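Local atomic coordinates of catalase (Bacillus pumilus, PDB entry 4QOL), a protein that breaks down hydrogen peroxide at a heme centre as a catalase and also shows peroxidase-like reactivity toward phenolic substrates. Residues N71-S83 with F202-V214. Residues are numbered along the deposited sequence; the frame is centred on the assembly and turned at random.
With NA (sodium ion), chain I.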
ATOM      1  N   ASN A  71       6.181  43.223 -13.772  1.00 23.96           N
ATOM      2  CA  ASN A  71       7.185  43.455 -14.804  1.00 23.09           C
ATOM      3  C   ASN A  71       7.416  42.176 -15.581  1.00 22.38           C
ATOM      4  O   ASN A  71       7.828  41.165 -15.013  1.00 21.27           O
ATOM      5  CB  ASN A  71       8.481  43.920 -14.175  1.00 23.38           C
ATOM      6  CG  ASN A  71       8.320  45.246 -13.459  1.00 25.97           C
ATOM      7  OD1 ASN A  71       7.808  46.192 -14.061  1.00 26.56           O
ATOM      8  ND2 ASN A  71       8.639  45.301 -12.193  1.00 23.32           N
ATOM      9  N   SER A  72       7.187  42.214 -16.886  1.00 23.36           N
ATOM     10  CA  SER A  72       7.387  41.028 -17.689  1.00 24.30           C
ATOM     11  C   SER A  72       8.872  40.646 -17.730  1.00 23.99           C
ATOM     12  O   SER A  72       9.776  41.506 -17.599  1.00 24.06           O
ATOM     13  CB  SER A  72       6.757  41.186 -19.062  1.00 27.38           C
ATOM     14  OG  SER A  72       7.532  42.061 -19.767  1.00 26.65           O
ATOM     15  N   MET A  73       9.119  39.344 -17.777  1.00 22.36           N
ATOM     16  CA  MET A  73      10.478  38.846 -17.583  1.00 23.10           C
ATOM     17  C   MET A  73      11.001  38.237 -18.855  1.00 22.28           C
ATOM     18  O   MET A  73      11.973  37.508 -18.847  1.00 21.11           O
ATOM     19  CB  MET A  73      10.492  37.819 -16.410  1.00 23.04           C
ATOM     20  CG  MET A  73      10.351  38.435 -15.041  1.00 24.63           C
ATOM     21  SD  MET A  73      11.823  39.382 -14.591  1.00 27.92           S
ATOM     22  CE  MET A  73      11.019  40.941 -14.271  1.00 26.87           C
ATOM     23  N   GLU A  74      10.310  38.486 -19.970  1.00 21.61           N
ATOM     24  CA  GLU A  74      10.647  37.815 -21.226  1.00 23.92           C
ATOM     25  C   GLU A  74      12.084  38.046 -21.688  1.00 23.67           C
ATOM     26  O   GLU A  74      12.594  37.304 -22.518  1.00 23.02           O
ATOM     27  CB  GLU A  74       9.645  38.191 -22.326  1.00 27.50           C
ATOM     28  CG  GLU A  74       9.899  39.546 -22.973  1.00 31.12           C
ATOM     29  CD  GLU A  74       9.629  40.725 -22.000  1.00 33.38           C
ATOM     30  OE1 GLU A  74       8.903  40.513 -21.004  1.00 31.59           O
ATOM     31  OE2 GLU A  74      10.092  41.866 -22.208  1.00 33.21           O
ATOM     32  N   LYS A  75      12.725  39.114 -21.234  1.00 23.27           N
ATOM     33  CA  LYS A  75      14.128  39.345 -21.631  1.00 24.58           C
ATOM     34  C   LYS A  75      15.010  38.242 -21.099  1.00 23.66           C
ATOM     35  O   LYS A  75      16.064  37.936 -21.661  1.00 21.84           O
ATOM     36  CB  LYS A  75      14.626  40.697 -21.069  1.00 27.47           C
ATOM     37  CG  LYS A  75      14.091  41.951 -21.754  1.00 32.48           C
ATOM     38  CD  LYS A  75      14.697  43.208 -21.135  1.00 36.12           C
ATOM     39  CE  LYS A  75      14.508  44.446 -22.018  1.00 40.94           C
ATOM     40  NZ  LYS A  75      13.162  44.628 -22.643  1.00 43.13           N
ATOM     41  N   HIS A  76      14.568  37.625 -19.979  1.00 22.60           N
ATOM     42  CA  HIS A  76      15.394  36.687 -19.226  1.00 22.63           C
ATOM     43  C   HIS A  76      14.861  35.276 -19.129  1.00 20.73           C
ATOM     44  O   HIS A  76      15.633  34.374 -19.020  1.00 19.01           O
ATOM     45  CB  HIS A  76      15.604  37.171 -17.804  1.00 21.78           C
ATOM     46  CG  HIS A  76      16.002  38.595 -17.708  1.00 26.02           C
ATOM     47  ND1 HIS A  76      17.187  39.059 -18.229  1.00 27.38           N
ATOM     48  CD2 HIS A  76      15.383  39.658 -17.147  1.00 26.93           C
ATOM     49  CE1 HIS A  76      17.270  40.361 -18.009  1.00 28.64           C
ATOM     50  NE2 HIS A  76      16.194  40.743 -17.341  1.00 29.51           N
ATOM     51  N   THR A  77      13.561  35.109 -19.299  1.00 20.69           N
ATOM     52  CA  THR A  77      12.967  33.776 -19.361  1.00 18.92           C
ATOM     53  C   THR A  77      11.758  33.719 -20.254  1.00 17.91           C
ATOM     54  O   THR A  77      10.967  34.641 -20.296  1.00 17.53           O
ATOM     55  CB  THR A  77      12.530  33.307 -17.946  1.00 18.76           C
ATOM     56  OG1 THR A  77      11.934  31.998 -18.039  1.00 18.03           O
ATOM     57  CG2 THR A  77      11.603  34.291 -17.266  1.00 19.61           C
ATOM     58  N   ARG A  78      11.646  32.613 -20.983  1.00 18.13           N
ATOM     59  CA  ARG A  78      10.509  32.365 -21.854  1.00 19.60           C
ATOM     60  C   ARG A  78       9.306  31.820 -21.084  1.00 19.73           C
ATOM     61  O   ARG A  78       8.303  31.479 -21.691  1.00 19.52           O
ATOM     62  CB  ARG A  78      10.863  31.402 -23.030  1.00 22.48           C
ATOM     63  CG  ARG A  78      11.194  29.940 -22.645  1.00 23.82           C
ATOM     64  CD  ARG A  78      11.536  29.004 -23.827  1.00 28.24           C
ATOM     65  NE  ARG A  78      10.295  28.459 -24.367  1.00 33.87           N
ATOM     66  CZ  ARG A  78      10.146  27.327 -25.051  1.00 37.57           C
ATOM     67  NH1 ARG A  78      11.164  26.520 -25.287  1.00 38.71           N
ATOM     68  NH2 ARG A  78       8.921  26.996 -25.475  1.00 39.11           N
ATOM     69  N   ALA A  79       9.395  31.750 -19.760  1.00 18.11           N
ATOM     70  CA  ALA A  79       8.290  31.207 -18.957  1.00 21.49           C
ATOM     71  C   ALA A  79       6.998  31.943 -19.288  1.00 21.40           C
ATOM     72  O   ALA A  79       6.877  33.174 -19.145  1.00 20.62           O
ATOM     73  CB  ALA A  79       8.619  31.306 -17.489  1.00 22.03           C
ATOM     74  N   ALA A  80       5.997  31.167 -19.689  1.00 20.69           N
ATOM     75  CA  ALA A  80       4.735  31.746 -20.124  1.00 19.72           C
ATOM     76  C   ALA A  80       4.063  32.578 -19.026  1.00 20.12           C
ATOM     77  O   ALA A  80       3.563  33.687 -19.308  1.00 19.14           O
ATOM     78  CB  ALA A  80       3.796  30.650 -20.624  1.00 21.32           C
ATOM     79  N   PHE A  81       4.035  32.071 -17.782  1.00 17.32           N
ATOM     80  CA  PHE A  81       3.336  32.795 -16.729  1.00 18.77           C
ATOM     81  C   PHE A  81       3.979  34.137 -16.372  1.00 18.99           C
ATOM     82  O   PHE A  81       3.339  34.966 -15.705  1.00 20.37           O
ATOM     83  CB  PHE A  81       3.084  31.922 -15.447  1.00 18.02           C
ATOM     84  CG  PHE A  81       4.258  31.849 -14.494  1.00 18.78           C
ATOM     85  CD1 PHE A  81       5.336  31.013 -14.744  1.00 17.97           C
ATOM     86  CD2 PHE A  81       4.258  32.595 -13.327  1.00 19.88           C
ATOM     87  CE1 PHE A  81       6.378  30.928 -13.855  1.00 19.73           C
ATOM     88  CE2 PHE A  81       5.278  32.477 -12.398  1.00 20.34           C
ATOM     89  CZ  PHE A  81       6.361  31.667 -12.692  1.00 20.78           C
ATOM     90  N   LEU A  82       5.214  34.370 -16.810  1.00 20.31           N
ATOM     91  CA  LEU A  82       5.912  35.660 -16.533  1.00 19.41           C
ATOM     92  C   LEU A  82       5.987  36.599 -17.726  1.00 20.57           C
ATOM     93  O   LEU A  82       6.733  37.584 -17.706  1.00 20.33           O
ATOM     94  CB  LEU A  82       7.317  35.386 -15.987  1.00 20.95           C
ATOM     95  CG  LEU A  82       7.387  34.565 -14.670  1.00 20.72           C
ATOM     96  CD1 LEU A  82       8.828  34.274 -14.263  1.00 22.61           C
ATOM     97  CD2 LEU A  82       6.685  35.347 -13.574  1.00 23.03           C
ATOM     98  N   SER A  83       5.215  36.328 -18.755  1.00 21.42           N
ATOM     99  CA  SER A  83       5.533  36.895 -20.113  1.00 22.29           C
ATOM    100  C   SER A  83       5.014  38.295 -20.314  1.00 23.59           C
ATOM    101  O   SER A  83       5.411  38.995 -21.279  1.00 27.30           O
ATOM    102  CB  SER A  83       4.998  36.031 -21.235  1.00 21.65           C
ATOM    103  OG  SER A  83       3.567  35.890 -21.185  1.00 23.33           O
ATOM    104  N   PHE A 202      18.540  28.834  -9.721  1.00 16.09           N
ATOM    105  CA  PHE A 202      18.004  28.157 -10.860  1.00 16.08           C
ATOM    106  C   PHE A 202      18.562  28.804 -12.145  1.00 16.39           C
ATOM    107  O   PHE A 202      19.289  29.779 -12.093  1.00 17.10           O
ATOM    108  CB  PHE A 202      16.467  28.287 -10.846  1.00 15.94           C
ATOM    109  CG  PHE A 202      15.838  27.556  -9.710  1.00 15.72           C
ATOM    110  CD1 PHE A 202      15.556  26.170  -9.834  1.00 16.42           C
ATOM    111  CD2 PHE A 202      15.620  28.172  -8.501  1.00 16.56           C
ATOM    112  CE1 PHE A 202      15.052  25.456  -8.705  1.00 15.23           C
ATOM    113  CE2 PHE A 202      15.099  27.474  -7.410  1.00 16.87           C
ATOM    114  CZ  PHE A 202      14.840  26.144  -7.504  1.00 16.00           C
ATOM    115  N   ARG A 203      18.174  28.245 -13.239  1.00 16.38           N
ATOM    116  CA  ARG A 203      18.539  28.786 -14.561  1.00 17.43           C
ATOM    117  C   ARG A 203      17.298  29.348 -15.234  1.00 17.42           C
ATOM    118  O   ARG A 203      16.282  28.615 -15.350  1.00 17.86           O
ATOM    119  CB  ARG A 203      19.145  27.681 -15.414  1.00 19.48           C
ATOM    120  CG  ARG A 203      20.550  27.263 -15.019  1.00 22.14           C
ATOM    121  CD  ARG A 203      21.073  26.235 -16.065  1.00 25.89           C
ATOM    122  NE  ARG A 203      22.469  25.996 -15.793  1.00 30.96           N
ATOM    123  CZ  ARG A 203      23.478  26.163 -16.647  1.00 26.42           C
ATOM    124  NH1 ARG A 203      23.298  26.447 -17.930  1.00 25.88           N
ATOM    125  NH2 ARG A 203      24.685  25.961 -16.192  1.00 24.77           N
ATOM    126  N   TRP A 204      17.398  30.573 -15.763  1.00 17.38           N
ATOM    127  CA  TRP A 204      16.353  31.151 -16.584  1.00 16.98           C
ATOM    128  C   TRP A 204      16.868  31.174 -17.998  1.00 17.19           C
ATOM    129  O   TRP A 204      17.998  31.587 -18.235  1.00 19.17           O
ATOM    130  CB  TRP A 204      16.007  32.541 -16.089  1.00 16.62           C
ATOM    131  CG  TRP A 204      14.916  32.599 -15.129  1.00 17.52           C
ATOM    132  CD1 TRP A 204      14.295  31.531 -14.421  1.00 17.59           C
ATOM    133  CD2 TRP A 204      14.261  33.775 -14.693  1.00 17.44           C
ATOM    134  NE1 TRP A 204      13.301  32.026 -13.621  1.00 17.06           N
ATOM    135  CE2 TRP A 204      13.269  33.392 -13.735  1.00 15.89           C
ATOM    136  CE3 TRP A 204      14.377  35.097 -15.004  1.00 16.43           C
ATOM    137  CZ2 TRP A 204      12.403  34.289 -13.186  1.00 17.28           C
ATOM    138  CZ3 TRP A 204      13.570  36.021 -14.330  1.00 17.42           C
ATOM    139  CH2 TRP A 204      12.590  35.596 -13.453  1.00 16.67           C
ATOM    140  N   VAL A 205      16.072  30.677 -18.936  1.00 18.39           N
ATOM    141  CA  VAL A 205      16.463  30.569 -20.301  1.00 18.29           C
ATOM    142  C   VAL A 205      15.420  31.339 -21.107  1.00 18.79           C
ATOM    143  O   VAL A 205      14.246  31.030 -21.041  1.00 16.31           O
ATOM    144  CB  VAL A 205      16.535  29.104 -20.809  1.00 19.21           C
ATOM    145  CG1 VAL A 205      17.120  29.090 -22.225  1.00 20.06           C
ATOM    146  CG2 VAL A 205      17.377  28.259 -19.857  1.00 19.06           C
ATOM    147  N   ASN A 206      15.889  32.286 -21.927  1.00 18.16           N
ATOM    148  CA  ASN A 206      14.966  33.086 -22.787  1.00 19.01           C
ATOM    149  C   ASN A 206      14.716  32.499 -24.218  1.00 19.85           C
ATOM    150  O   ASN A 206      15.222  31.442 -24.565  1.00 19.63           O
ATOM    151  CB  ASN A 206      15.418  34.542 -22.830  1.00 20.73           C
ATOM    152  CG  ASN A 206      16.667  34.787 -23.705  1.00 20.22           C
ATOM    153  OD1 ASN A 206      17.148  33.932 -24.427  1.00 21.51           O
ATOM    154  ND2 ASN A 206      17.207  35.969 -23.571  1.00 21.12           N
ATOM    155  N   LYS A 207      13.900  33.180 -25.008  1.00 19.76           N
ATOM    156  CA  LYS A 207      13.528  32.632 -26.315  1.00 22.72           C
ATOM    157  C   LYS A 207      14.726  32.517 -27.278  1.00 23.46           C
ATOM    158  O   LYS A 207      14.630  31.854 -28.281  1.00 26.01           O
ATOM    159  CB  LYS A 207      12.435  33.503 -26.984  1.00 23.90           C
ATOM    160  CG  LYS A 207      12.904  34.870 -27.462  1.00 25.76           C
ATOM    161  CD  LYS A 207      11.709  35.747 -27.851  1.00 28.77           C
ATOM    162  CE  LYS A 207      12.066  37.117 -28.341  1.00 30.96           C
ATOM    163  NZ  LYS A 207      10.978  37.923 -29.012  1.00 33.14           N
ATOM    164  N   TYR A 208      15.812  33.220 -26.988  1.00 24.34           N
ATOM    165  CA  TYR A 208      17.028  33.125 -27.837  1.00 26.70           C
ATOM    166  C   TYR A 208      17.960  32.025 -27.328  1.00 27.34           C
ATOM    167  O   TYR A 208      19.025  31.813 -27.895  1.00 27.79           O
ATOM    168  CB  TYR A 208      17.763  34.449 -27.821  1.00 28.74           C
ATOM    169  CG  TYR A 208      16.938  35.591 -28.358  1.00 28.42           C
ATOM    170  CD1 TYR A 208      16.560  35.612 -29.687  1.00 32.18           C
ATOM    171  CD2 TYR A 208      16.499  36.616 -27.535  1.00 29.22           C
ATOM    172  CE1 TYR A 208      15.814  36.673 -30.183  1.00 31.03           C
ATOM    173  CE2 TYR A 208      15.725  37.672 -28.024  1.00 29.99           C
ATOM    174  CZ  TYR A 208      15.391  37.693 -29.354  1.00 30.78           C
ATOM    175  OH  TYR A 208      14.631  38.718 -29.873  1.00 32.29           O
ATOM    176  N   GLY A 209      17.604  31.372 -26.235  1.00 25.30           N
ATOM    177  CA  GLY A 209      18.458  30.299 -25.675  1.00 22.99           C
ATOM    178  C   GLY A 209      19.525  30.822 -24.732  1.00 22.36           C
ATOM    179  O   GLY A 209      20.375  30.040 -24.333  1.00 21.70           O
ATOM    180  N   GLU A 210      19.453  32.078 -24.342  1.00 21.38           N
ATOM    181  CA  GLU A 210      20.406  32.694 -23.435  1.00 22.24           C
ATOM    182  C   GLU A 210      20.006  32.380 -22.009  1.00 23.17           C
ATOM    183  O   GLU A 210      18.819  32.461 -21.685  1.00 22.06           O
ATOM    184  CB  GLU A 210      20.500  34.215 -23.628  1.00 26.56           C
ATOM    185  CG  GLU A 210      20.958  34.597 -25.033  1.00 30.55           C
ATOM    186  CD  GLU A 210      20.566  35.997 -25.509  1.00 34.99           C
ATOM    187  OE1 GLU A 210      19.723  36.740 -24.906  1.00 33.19           O
ATOM    188  OE2 GLU A 210      21.168  36.366 -26.562  1.00 37.03           O
ATOM    189  N   THR A 211      20.996  32.027 -21.210  1.00 21.39           N
ATOM    190  CA  THR A 211      20.781  31.580 -19.803  1.00 22.40           C
ATOM    191  C   THR A 211      21.356  32.564 -18.791  1.00 21.46           C
ATOM    192  O   THR A 211      22.468  33.095 -18.983  1.00 20.27           O
ATOM    193  CB  THR A 211      21.442  30.208 -19.559  1.00 22.06           C
ATOM    194  OG1 THR A 211      20.912  29.246 -20.462  1.00 23.72           O
ATOM    195  CG2 THR A 211      21.185  29.731 -18.081  1.00 21.70           C
ATOM    196  N   LYS A 212      20.587  32.827 -17.717  1.00 21.59           N
ATOM    197  CA  LYS A 212      21.076  33.557 -16.552  1.00 20.99           C
ATOM    198  C   LYS A 212      20.764  32.687 -15.336  1.00 19.14           C
ATOM    199  O   LYS A 212      19.811  31.905 -15.335  1.00 18.94           O
ATOM    200  CB  LYS A 212      20.344  34.874 -16.330  1.00 25.80           C
ATOM    201  CG  LYS A 212      20.382  35.818 -17.496  1.00 31.14           C
ATOM    202  CD  LYS A 212      21.295  36.954 -17.211  1.00 35.79           C
ATOM    203  CE  LYS A 212      21.265  37.910 -18.385  1.00 39.66           C
ATOM    204  NZ  LYS A 212      22.616  38.491 -18.519  1.00 43.83           N
ATOM    205  N   TYR A 213      21.622  32.786 -14.345  1.00 17.84           N
ATOM    206  CA  TYR A 213      21.291  32.282 -13.015  1.00 16.50           C
ATOM    207  C   TYR A 213      20.308  33.224 -12.313  1.00 16.03           C
ATOM    208  O   TYR A 213      20.374  34.428 -12.434  1.00 15.66           O
ATOM    209  CB  TYR A 213      22.518  32.163 -12.148  1.00 17.57           C
ATOM    210  CG  TYR A 213      23.514  31.055 -12.456  1.00 19.26           C
ATOM    211  CD1 TYR A 213      23.115  29.745 -12.743  1.00 20.53           C
ATOM    212  CD2 TYR A 213      24.864  31.323 -12.427  1.00 21.28           C
ATOM    213  CE1 TYR A 213      24.039  28.757 -12.982  1.00 20.60           C
ATOM    214  CE2 TYR A 213      25.791  30.326 -12.610  1.00 22.60           C
ATOM    215  CZ  TYR A 213      25.369  29.056 -12.887  1.00 23.90           C
ATOM    216  OH  TYR A 213      26.286  28.070 -13.043  1.00 28.66           O
ATOM    217  N   VAL A 214      19.360  32.607 -11.528  1.00 15.56           N
ATOM    218  CA  VAL A 214      18.355  33.357 -10.839  1.00 16.39           C
ATOM    219  C   VAL A 214      18.186  32.853  -9.411  1.00 15.52           C
ATOM    220  O   VAL A 214      18.317  31.666  -9.161  1.00 17.05           O
ATOM    221  CB  VAL A 214      17.006  33.356 -11.616  1.00 17.02           C
ATOM    222  CG1 VAL A 214      16.412  31.968 -11.663  1.00 17.59           C
ATOM    223  CG2 VAL A 214      16.019  34.379 -11.055  1.00 17.30           C
TER
HETATM  224 NA    NA I 505       7.720  44.290 -20.021  1.00 15.80          NA
HETATM  225  O   HOH W   1       9.174  44.388 -18.318  1.00 34.03           O
HETATM  226  O   HOH W   2      11.978  34.801 -23.688  1.00 16.36           O
HETATM  227  O   HOH W   3       9.122  44.286 -21.437  1.00 28.49           O
HETATM  228  O   HOH W   4      18.105  34.576 -20.018  1.00 22.55           O
HETATM  229  O   HOH W   5       7.549  46.317 -19.713  1.00 34.75           O
HETATM  230  O   HOH W   6       6.460  44.244 -21.421  1.00 36.56           O
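Trp204 and Asn206 join the beta hairpin 202-214 to the loop 71-83, which links strands 60-69 and 88-96 of the catalase antiparallel beta barrel. Thr77 lies over one face of the Trp204 indole. Thr77 CG2 makes a CH-pi contact 3.7 Å from the centroid of the Trp204 six-membered ring, 12° off the normal. Val214 CG2 covers the opposite face. Met73 SD comes to the ring edge, 3.8 Å from Trp204 CZ3, a Met-aromatic contact. His76 CB meets the same ring edge-on at CE3. Leu82 CD1 touches Trp204 CZ2, its side chain crossing the indole at about a right angle. Trp204 NE1 is hydrogen-bonded to Tyr216 OH, which helps fix the indole. With chi1 at 179°, Thr77 points CG2 over the ring and OG1 to Ala79 N in an ST turn; Thr77 OG1 is also hydrogen-bonded to Gly324 O. Ser72 OG binds a sodium ion together with Glu85 and waters.

Two direct hydrogen bonds cross. Arg78 N donates to Val205 O at 3.0 Å. Asn206 ND2 donates to Lys75 O at 3.0 Å, nearly straight at 175°. Lys75 O lies in the Asn206 amide plane, while ND2 stands above the Lys75 carbonyl plane. Its other N-H goes to Glu210 OE1, so the two bonds fix the amide's rotation. Asn206 OD1 is gripped from opposite faces of its plane by Tyr208 N, in an Asx turn, and by Glu210 N, each at 3.0 Å.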